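Local coordinates for CELL division control protein 6 (Pyrobaculum aerophilum, PDB 1FNN) that binds ADP, probably binds and hydrolyses ATP through its AAA+ module, and is thought to take part in regulating DNA replication, at residues P287-L292 with Y325-R330; F293-V298 with T375-I380; I347-Q352 with I368-L373. All blocks are in the same frame, centred on the assembly; numbering follows the deposited sequence.

Contact 1: residues P287-L292 with Y325-R330; sequences PLHEKL and YGERPR
H289, in the first turn of helix 288-304, puts its imidazole into the loop that joins helices 311-324 and 332-344, where E327 and R330 receive it. The contact lies in the C-terminal winged-helix domain, away from the nucleotide site, and these three residues bury most of its surface. The loop begins with a Schellman motif that ends helix 311-324, G326 at positive phi being its C-prime residue. NE2 of H289 donates a hydrogen bond to OE1 of E327 (3.0 Å, N-H...O angle 147°). The ring and carboxylate planes are turned 71° apart, and the donor reaches OE1 from above the carboxylate plane. The E327 chain is folded at its second torsion (chi2 -76°), which bends CD away from an extended course. OE2 of E327 lies 3.7 Å from CD2 of L288, and these two side chains meet tip to tip.

R330 covers one face of the imidazole. Its CG makes a CH-pi contact 3.9 Å from the ring centroid of H289, and beyond the bend of the arginine chain the guanidinium lies at a modest tilt over the ring, NH1 of R330 standing 3.5 Å from CD2 of H289. CD1 of L292 lies over the opposite face of the ring, while CD2 of L292 touches CD1 of Y325 at 4.1 Å.

Histidine suits this buried place because it offers two polar ring atoms and two flat faces that can be packed against: ND1 is hydrogen-bonded to the hydroxyl of Y318, and N of R330 bonds to that same hydroxyl. With both ring nitrogens engaged, the imidazole is fixed in rotation; the nearby carboxylate would tend to stabilise a positive ring, and the neighbouring guanidinium would probably oppose that.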
loop_
_atom_site.group_PDB
_atom_site.type_symbol
_atom_site.label_atom_id
_atom_site.label_comp_id
_atom_site.label_asym_id
_atom_site.label_seq_id
_atom_site.Cartn_x
_atom_site.Cartn_y
_atom_site.Cartn_z
ATOM N N PRO A 287 19.027 -26.756 5.277
ATOM C CA PRO A 287 19.993 -27.667 5.875
ATOM C C PRO A 287 19.627 -27.886 7.325
ATOM O O PRO A 287 19.132 -26.915 7.964
ATOM C CB PRO A 287 21.310 -26.899 5.857
ATOM C CG PRO A 287 21.172 -26.000 4.669
ATOM C CD PRO A 287 19.704 -25.620 4.595
ATOM N N LEU A 288 20.050 -29.024 7.886
ATOM C CA LEU A 288 19.831 -29.311 9.283
ATOM C C LEU A 288 20.149 -28.176 10.246
ATOM O O LEU A 288 19.374 -27.843 11.144
ATOM C CB LEU A 288 20.642 -30.541 9.772
ATOM C CG LEU A 288 20.541 -30.940 11.225
ATOM C CD1 LEU A 288 19.106 -31.259 11.640
ATOM C CD2 LEU A 288 21.428 -32.158 11.563
ATOM N N HIS A 289 21.369 -27.667 10.280
ATOM C CA HIS A 289 21.787 -26.652 11.219
ATOM C C HIS A 289 21.052 -25.304 11.014
ATOM O O HIS A 289 21.044 -24.543 11.955
ATOM C CB HIS A 289 23.321 -26.489 11.189
ATOM C CG HIS A 289 23.822 -27.582 12.113
ATOM N ND1 HIS A 289 24.017 -27.374 13.459
ATOM C CD2 HIS A 289 24.150 -28.879 11.857
ATOM C CE1 HIS A 289 24.453 -28.505 13.998
ATOM N NE2 HIS A 289 24.539 -29.422 13.051
ATOM N N GLU A 290 20.624 -24.977 9.827
ATOM C CA GLU A 290 19.798 -23.790 9.576
ATOM C C GLU A 290 18.415 -23.981 10.194
ATOM O O GLU A 290 17.841 -23.030 10.726
ATOM C CB GLU A 290 19.688 -23.510 8.079
ATOM C CG GLU A 290 18.898 -22.225 7.736
ATOM C CD GLU A 290 19.095 -21.786 6.302
ATOM O OE1 GLU A 290 18.336 -20.917 5.817
ATOM O OE2 GLU A 290 20.013 -22.288 5.603
ATOM N N LYS A 291 17.829 -25.185 10.138
ATOM C CA LYS A 291 16.648 -25.549 10.884
ATOM C C LYS A 291 16.835 -25.392 12.382
ATOM O O LYS A 291 16.014 -24.808 13.087
ATOM C CB LYS A 291 16.130 -26.998 10.682
ATOM C CG LYS A 291 15.626 -27.250 9.250
ATOM C CD LYS A 291 14.949 -28.613 9.256
ATOM C CE LYS A 291 14.165 -28.981 8.039
ATOM N NZ LYS A 291 15.026 -29.364 6.885
ATOM N N LEU A 292 17.933 -25.887 12.935
ATOM C CA LEU A 292 18.254 -25.796 14.334
ATOM C C LEU A 292 18.432 -24.316 14.717
ATOM O O LEU A 292 17.980 -23.924 15.793
ATOM C CB LEU A 292 19.580 -26.568 14.648
ATOM C CG LEU A 292 19.430 -28.121 14.503
ATOM C CD1 LEU A 292 20.814 -28.795 14.580
ATOM C CD2 LEU A 292 18.517 -28.661 15.588
ATOM N N TYR A 325 19.446 -31.864 20.811
ATOM C CA TYR A 325 19.229 -32.783 19.698
ATOM C C TYR A 325 20.488 -33.655 19.418
ATOM O O TYR A 325 20.554 -34.260 18.353
ATOM C CB TYR A 325 18.854 -32.019 18.423
ATOM C CG TYR A 325 17.357 -31.665 18.456
ATOM C CD1 TYR A 325 16.946 -30.446 18.985
ATOM C CD2 TYR A 325 16.415 -32.538 17.972
ATOM C CE1 TYR A 325 15.606 -30.102 19.027
ATOM C CE2 TYR A 325 15.073 -32.219 18.004
ATOM C CZ TYR A 325 14.679 -30.994 18.535
ATOM O OH TYR A 325 13.342 -30.696 18.558
ATOM N N GLY A 326 21.469 -33.576 20.289
ATOM C CA GLY A 326 22.679 -34.404 20.175
ATOM C C GLY A 326 23.655 -33.964 19.106
ATOM O O GLY A 326 24.332 -34.811 18.484
ATOM N N GLU A 327 23.663 -32.666 18.785
ATOM C CA GLU A 327 24.439 -32.173 17.659
ATOM C C GLU A 327 25.504 -31.222 18.163
ATOM O O GLU A 327 25.254 -30.536 19.162
ATOM C CB GLU A 327 23.563 -31.391 16.665
ATOM C CG GLU A 327 22.710 -32.250 15.753
ATOM C CD GLU A 327 23.549 -32.881 14.636
ATOM O OE1 GLU A 327 24.512 -32.250 14.169
ATOM O OE2 GLU A 327 23.218 -34.004 14.236
ATOM N N ARG A 328 26.626 -31.106 17.453
ATOM C CA ARG A 328 27.642 -30.139 17.892
ATOM C C ARG A 328 27.260 -28.842 17.154
ATOM O O ARG A 328 26.959 -28.940 15.958
ATOM C CB ARG A 328 29.050 -30.506 17.401
ATOM C CG ARG A 328 29.100 -31.952 16.968
ATOM C CD ARG A 328 29.906 -32.892 17.829
ATOM N NE ARG A 328 31.137 -33.211 17.158
ATOM C CZ ARG A 328 31.946 -34.245 17.109
ATOM N NH1 ARG A 328 31.778 -35.377 17.761
ATOM N NH2 ARG A 328 33.020 -34.116 16.322
ATOM N N PRO A 329 27.430 -27.730 17.816
ATOM C CA PRO A 329 27.044 -26.451 17.215
ATOM C C PRO A 329 28.045 -26.008 16.163
ATOM O O PRO A 329 29.244 -26.196 16.389
ATOM C CB PRO A 329 27.024 -25.493 18.399
ATOM C CG PRO A 329 28.015 -26.097 19.362
ATOM C CD PRO A 329 27.899 -27.587 19.212
ATOM N N ARG A 330 27.575 -25.439 15.065
ATOM C CA ARG A 330 28.401 -24.859 14.059
ATOM C C ARG A 330 28.946 -23.536 14.606
ATOM O O ARG A 330 28.439 -22.979 15.573
ATOM C CB ARG A 330 27.697 -24.625 12.718
ATOM C CG ARG A 330 27.145 -25.923 12.118
ATOM C CD ARG A 330 28.352 -26.839 11.742
ATOM N NE ARG A 330 27.832 -28.152 11.320
ATOM C CZ ARG A 330 27.376 -28.374 10.097
ATOM N NH1 ARG A 330 26.917 -29.585 9.779
ATOM N NH2 ARG A 330 27.355 -27.434 9.160
#

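Contact 2: residues F293-V298 with T375-I380; sequences FLLAIV and TLEAVI
The contact of L294, L295 and V298 with L376, E377 and I380 is a buried, nearly antiparallel helix pairing within the C-terminal winged-helix domain, where helix 288-304 meets the C-terminal helix 373-387. The axes of the two short segments approach to 10.0 Å and cross at -154°. No hydrogen bond passes between them; the joint is made by aliphatic branches.

I380 buries the most surface here. Its CD1 reaches across to L294, meeting CD2 of that residue at 3.5 Å, with the side chains at about a right angle. The same methyl lies 4.1 Å from CG2 of V298, and so fits between residues one helical turn apart. Isoleucine suits the place because its terminal methyl can touch both L294 and V298.

V298 offers two methyls to two partners: CG2 packs on CD2 of L376 at 3.7 Å, and CG1 rests 3.8 Å from CB of E377. A beta-branched residue can serve both at once. E377 joins through its methylene groups, CG lying 3.9 Å from CD1 of L295, while its extended chain carries the carboxylate on to a salt bridge between OE2 and K302. Glutamate therefore fits a border position, apolar near its base and charged at its end.

I368, just after strand 364-367, packs on V298. L283 of helix 280-285 covers L294, L376 and I380 on one side of the pairing, while on other sides of helix 288-304 F293 faces helix 332-344 and A296 faces helix 311-324.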
loop_
_atom_site.group_PDB
_atom_site.type_symbol
_atom_site.label_atom_id
_atom_site.label_comp_id
_atom_site.label_asym_id
_atom_site.label_seq_id
_atom_site.Cartn_x
_atom_site.Cartn_y
_atom_site.Cartn_z
ATOM N N PHE A 293 19.109 -23.562 13.877
ATOM C CA PHE A 293 19.282 -22.137 14.166
ATOM C C PHE A 293 17.891 -21.418 14.097
ATOM O O PHE A 293 17.657 -20.608 14.979
ATOM C CB PHE A 293 20.172 -21.534 13.095
ATOM C CG PHE A 293 20.617 -20.128 13.460
ATOM C CD1 PHE A 293 21.226 -19.855 14.653
ATOM C CD2 PHE A 293 20.383 -19.108 12.543
ATOM C CE1 PHE A 293 21.632 -18.568 14.987
ATOM C CE2 PHE A 293 20.784 -17.807 12.864
ATOM C CZ PHE A 293 21.403 -17.546 14.077
ATOM N N LEU A 294 17.043 -21.773 13.143
ATOM C CA LEU A 294 15.717 -21.141 13.106
ATOM C C LEU A 294 14.925 -21.536 14.335
ATOM O O LEU A 294 14.376 -20.674 15.072
ATOM C CB LEU A 294 14.984 -21.528 11.820
ATOM C CG LEU A 294 13.527 -21.017 11.717
ATOM C CD1 LEU A 294 13.516 -19.477 11.713
ATOM C CD2 LEU A 294 12.911 -21.558 10.433
ATOM N N LEU A 295 14.991 -22.850 14.720
ATOM C CA LEU A 295 14.404 -23.244 15.990
ATOM C C LEU A 295 14.945 -22.425 17.137
ATOM O O LEU A 295 14.193 -22.010 18.063
ATOM C CB LEU A 295 14.613 -24.744 16.332
ATOM C CG LEU A 295 14.004 -25.266 17.616
ATOM C CD1 LEU A 295 12.501 -24.890 17.702
ATOM C CD2 LEU A 295 14.084 -26.801 17.642
ATOM N N ALA A 296 16.251 -22.125 17.151
ATOM C CA ALA A 296 16.809 -21.372 18.252
ATOM C C ALA A 296 16.192 -19.927 18.304
ATOM O O ALA A 296 16.166 -19.301 19.365
ATOM C CB ALA A 296 18.307 -21.184 18.010
ATOM N N ILE A 297 16.126 -19.290 17.159
ATOM C CA ILE A 297 15.580 -17.910 17.063
ATOM C C ILE A 297 14.147 -17.962 17.580
ATOM O O ILE A 297 13.713 -17.152 18.392
ATOM C CB ILE A 297 15.636 -17.457 15.601
ATOM C CG1 ILE A 297 17.091 -17.229 15.143
ATOM C CG2 ILE A 297 14.821 -16.161 15.401
ATOM C CD1 ILE A 297 17.187 -17.060 13.628
ATOM N N VAL A 298 13.328 -18.899 17.139
ATOM C CA VAL A 298 12.012 -19.154 17.652
ATOM C C VAL A 298 11.992 -19.282 19.168
ATOM O O VAL A 298 11.126 -18.658 19.841
ATOM C CB VAL A 298 11.341 -20.376 17.019
ATOM C CG1 VAL A 298 10.040 -20.712 17.786
ATOM C CG2 VAL A 298 11.036 -20.188 15.545
ATOM N N THR A 375 3.043 -22.466 16.240
ATOM C CA THR A 375 2.845 -23.321 15.081
ATOM C C THR A 375 4.136 -23.458 14.257
ATOM O O THR A 375 4.431 -24.566 13.782
ATOM C CB THR A 375 1.672 -22.776 14.257
ATOM O OG1 THR A 375 0.458 -23.211 14.933
ATOM C CG2 THR A 375 1.627 -23.306 12.845
ATOM N N LEU A 376 4.956 -22.415 14.222
ATOM C CA LEU A 376 6.221 -22.501 13.494
ATOM C C LEU A 376 7.127 -23.519 14.207
ATOM O O LEU A 376 7.863 -24.275 13.602
ATOM C CB LEU A 376 6.871 -21.111 13.480
ATOM C CG LEU A 376 8.240 -21.042 12.801
ATOM C CD1 LEU A 376 8.164 -21.743 11.438
ATOM C CD2 LEU A 376 8.757 -19.629 12.630
ATOM N N GLU A 377 7.264 -23.309 15.502
ATOM C CA GLU A 377 7.958 -24.158 16.426
ATOM C C GLU A 377 7.567 -25.628 16.308
ATOM O O GLU A 377 8.489 -26.459 16.148
ATOM C CB GLU A 377 7.799 -23.739 17.903
ATOM C CG GLU A 377 8.746 -24.618 18.749
ATOM C CD GLU A 377 8.677 -24.324 20.220
ATOM O OE1 GLU A 377 9.681 -24.465 20.942
ATOM O OE2 GLU A 377 7.608 -23.939 20.723
ATOM N N ALA A 378 6.301 -25.959 16.178
ATOM C CA ALA A 378 5.847 -27.318 15.957
ATOM C C ALA A 378 6.277 -27.862 14.607
ATOM O O ALA A 378 6.560 -29.077 14.498
ATOM C CB ALA A 378 4.308 -27.435 16.110
ATOM N N VAL A 379 6.152 -27.092 13.533
ATOM C CA VAL A 379 6.491 -27.599 12.213
ATOM C C VAL A 379 8.013 -27.819 12.070
ATOM O O VAL A 379 8.415 -28.871 11.548
ATOM C CB VAL A 379 6.041 -26.687 11.064
ATOM C CG1 VAL A 379 6.520 -27.222 9.731
ATOM C CG2 VAL A 379 4.515 -26.556 11.052
ATOM N N ILE A 380 8.781 -26.904 12.638
ATOM C CA ILE A 380 10.240 -27.013 12.510
ATOM C C ILE A 380 10.740 -28.188 13.347
ATOM O O ILE A 380 11.558 -29.000 12.881
ATOM C CB ILE A 380 10.998 -25.751 12.942
ATOM C CG1 ILE A 380 10.381 -24.502 12.304
ATOM C CG2 ILE A 380 12.456 -25.857 12.408
ATOM C CD1 ILE A 380 11.031 -23.220 12.820
#

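Contact 3: residues I347-Q352 with I368-L373; sequences IVETRQ and IGTEPL
V348 and I368 meet obliquely at the base of a beta hairpin, strands 349-352 and 364-367, that is consistent with the wing of the winged-helix domain; E349 pairs with S367 through backbone hydrogen bonds. CG2 of V348 lies 3.6 Å from CG1 of I368, a contact of two branched aliphatic chains suited to a buried sheet end. I368 also packs on I297 of helix 288-304.

The polar part is carried by E349. Its chain turns sharply at the second torsion (chi2 90°), and the carboxylate faces the loop 368-373. OE1 of E349 accepts a hydrogen bond from N of G369 (2.9 Å) on its syn lone pair, the side of the other oxygen; at 135° the bond is bent. A side chain on G369 would crowd this oxygen, which makes glycine apt.

A water ties together three parts of the contact: it donates to O of I347 at 2.9 Å and to OE2 of E349 at 2.7 Å, and it accepts from N of T370 at 3.0 Å. A glutamate is well matched to the site because its two oxygens can serve the amide and the water separately. An alanine in place of E349 would probably leave the amide of G369 without its carboxylate partner and the bound water short of one acceptor, setting the loop freer to shift.

The E349 and T370 side chains cross one another, CG2 of T370 standing 3.9 Å from OE2 of E349, so the threonine presents its methyl to that oxygen.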
loop_
_atom_site.group_PDB
_atom_site.type_symbol
_atom_site.label_atom_id
_atom_site.label_comp_id
_atom_site.label_asym_id
_atom_site.label_seq_id
_atom_site.Cartn_x
_atom_site.Cartn_y
_atom_site.Cartn_z
ATOM N N ILE A 347 11.921 -15.644 5.808
ATOM C CA ILE A 347 11.530 -16.407 6.990
ATOM C C ILE A 347 11.676 -15.601 8.253
ATOM O O ILE A 347 10.912 -15.696 9.215
ATOM C CB ILE A 347 12.337 -17.746 7.082
ATOM C CG1 ILE A 347 11.997 -18.595 5.866
ATOM C CG2 ILE A 347 11.961 -18.525 8.340
ATOM C CD1 ILE A 347 12.906 -19.803 5.641
ATOM N N VAL A 348 12.734 -14.784 8.308
ATOM C CA VAL A 348 13.070 -13.920 9.437
ATOM C C VAL A 348 13.293 -12.500 8.896
ATOM O O VAL A 348 13.517 -12.389 7.684
ATOM C CB VAL A 348 14.375 -14.581 9.924
ATOM C CG1 VAL A 348 15.609 -13.762 9.681
ATOM C CG2 VAL A 348 14.248 -15.305 11.248
ATOM N N GLU A 349 13.163 -11.475 9.730
ATOM C CA GLU A 349 13.548 -10.133 9.270
ATOM C C GLU A 349 14.673 -9.660 10.134
ATOM O O GLU A 349 14.694 -10.034 11.323
ATOM C CB GLU A 349 12.313 -9.184 9.389
ATOM C CG GLU A 349 11.217 -9.648 8.403
ATOM C CD GLU A 349 10.266 -10.664 9.018
ATOM O OE1 GLU A 349 9.904 -10.601 10.213
ATOM O OE2 GLU A 349 9.832 -11.595 8.298
ATOM N N THR A 350 15.630 -8.882 9.635
ATOM C CA THR A 350 16.696 -8.422 10.523
ATOM C C THR A 350 16.830 -6.910 10.409
ATOM O O THR A 350 16.462 -6.352 9.379
ATOM C CB THR A 350 18.089 -9.030 10.168
ATOM O OG1 THR A 350 18.421 -8.660 8.846
ATOM C CG2 THR A 350 18.025 -10.562 10.228
ATOM N N ARG A 351 17.381 -6.283 11.425
ATOM C CA ARG A 351 17.616 -4.846 11.389
ATOM C C ARG A 351 18.914 -4.625 12.191
ATOM O O ARG A 351 19.100 -5.319 13.183
ATOM C CB ARG A 351 16.627 -3.941 12.087
ATOM C CG ARG A 351 15.325 -4.322 12.690
ATOM C CD ARG A 351 14.621 -3.086 13.307
ATOM N NE ARG A 351 14.763 -1.961 12.419
ATOM C CZ ARG A 351 14.053 -1.513 11.409
ATOM N NH1 ARG A 351 12.948 -2.114 11.007
ATOM N NH2 ARG A 351 14.464 -0.415 10.770
ATOM N N GLN A 352 19.582 -3.550 11.864
ATOM C CA GLN A 352 20.772 -3.166 12.614
ATOM C C GLN A 352 20.340 -2.395 13.859
ATOM O O GLN A 352 19.366 -1.636 13.848
ATOM C CB GLN A 352 21.665 -2.320 11.706
ATOM C CG GLN A 352 23.142 -2.620 11.702
ATOM C CD GLN A 352 23.460 -4.079 11.449
ATOM O OE1 GLN A 352 23.093 -4.633 10.418
ATOM N NE2 GLN A 352 24.147 -4.708 12.398
ATOM N N ILE A 368 10.793 -12.578 13.826
ATOM C CA ILE A 368 9.967 -13.428 12.989
ATOM C C ILE A 368 8.563 -12.734 13.079
ATOM O O ILE A 368 7.773 -13.063 13.968
ATOM C CB ILE A 368 9.878 -14.875 13.448
ATOM C CG1 ILE A 368 11.260 -15.573 13.201
ATOM C CG2 ILE A 368 8.792 -15.657 12.737
ATOM C CD1 ILE A 368 11.260 -16.942 13.915
ATOM N N GLY A 369 8.187 -12.046 12.006
ATOM C CA GLY A 369 6.904 -11.314 12.092
ATOM C C GLY A 369 5.765 -11.963 11.332
ATOM O O GLY A 369 4.609 -11.507 11.510
ATOM N N THR A 370 6.062 -12.948 10.479
ATOM C CA THR A 370 5.009 -13.490 9.625
ATOM C C THR A 370 4.307 -14.766 10.061
ATOM O O THR A 370 3.375 -15.193 9.353
ATOM C CB THR A 370 5.503 -13.623 8.171
ATOM O OG1 THR A 370 6.538 -14.647 8.073
ATOM C CG2 THR A 370 6.072 -12.270 7.736
ATOM N N GLU A 371 4.720 -15.390 11.161
ATOM C CA GLU A 371 4.089 -16.629 11.595
ATOM C C GLU A 371 4.037 -16.785 13.095
ATOM O O GLU A 371 5.058 -16.512 13.749
ATOM C CB GLU A 371 4.984 -17.809 11.139
ATOM C CG GLU A 371 4.714 -18.290 9.759
ATOM C CD GLU A 371 3.466 -19.093 9.507
ATOM O OE1 GLU A 371 2.755 -19.550 10.415
ATOM O OE2 GLU A 371 3.210 -19.261 8.283
ATOM N N PRO A 372 2.906 -17.167 13.660
ATOM C CA PRO A 372 2.754 -17.340 15.101
ATOM C C PRO A 372 3.786 -18.397 15.545
ATOM O O PRO A 372 4.017 -19.335 14.771
ATOM C CB PRO A 372 1.327 -17.821 15.255
ATOM C CG PRO A 372 0.611 -17.205 14.071
ATOM C CD PRO A 372 1.624 -17.365 12.936
ATOM N N LEU A 373 4.477 -18.167 16.632
ATOM C CA LEU A 373 5.615 -19.020 17.001
ATOM C C LEU A 373 5.285 -20.420 17.481
ATOM O O LEU A 373 6.078 -21.375 17.233
ATOM C CB LEU A 373 6.429 -18.286 18.057
ATOM C CG LEU A 373 6.973 -16.923 17.636
ATOM C CD1 LEU A 373 7.761 -16.324 18.781
ATOM C CD2 LEU A 373 7.817 -17.051 16.366
HETATM O O HOH W 1 8.740 -13.810 9.447
#

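From the N-terminal side, helix 288-304 enters first and supplies one segment each to contacts 1 and 2. Contact 1 closes a mostly helical loop when the chain returns after helix 311-324. Contact 3 follows in series, closing the short excursion between strands 349-352 and 364-367, part of which is not modelled. Contact 2 closes last, at the C-terminal helix 373-387: its long loop encloses contact 3 and crosses that of contact 1. Contacts 1 and 2 touch through Y325 and L295, and contacts 2 and 3 through L294 and I347, whereas contacts 1 and 3 do not meet. Together they tie the helices and sheet of one winged-helix domain.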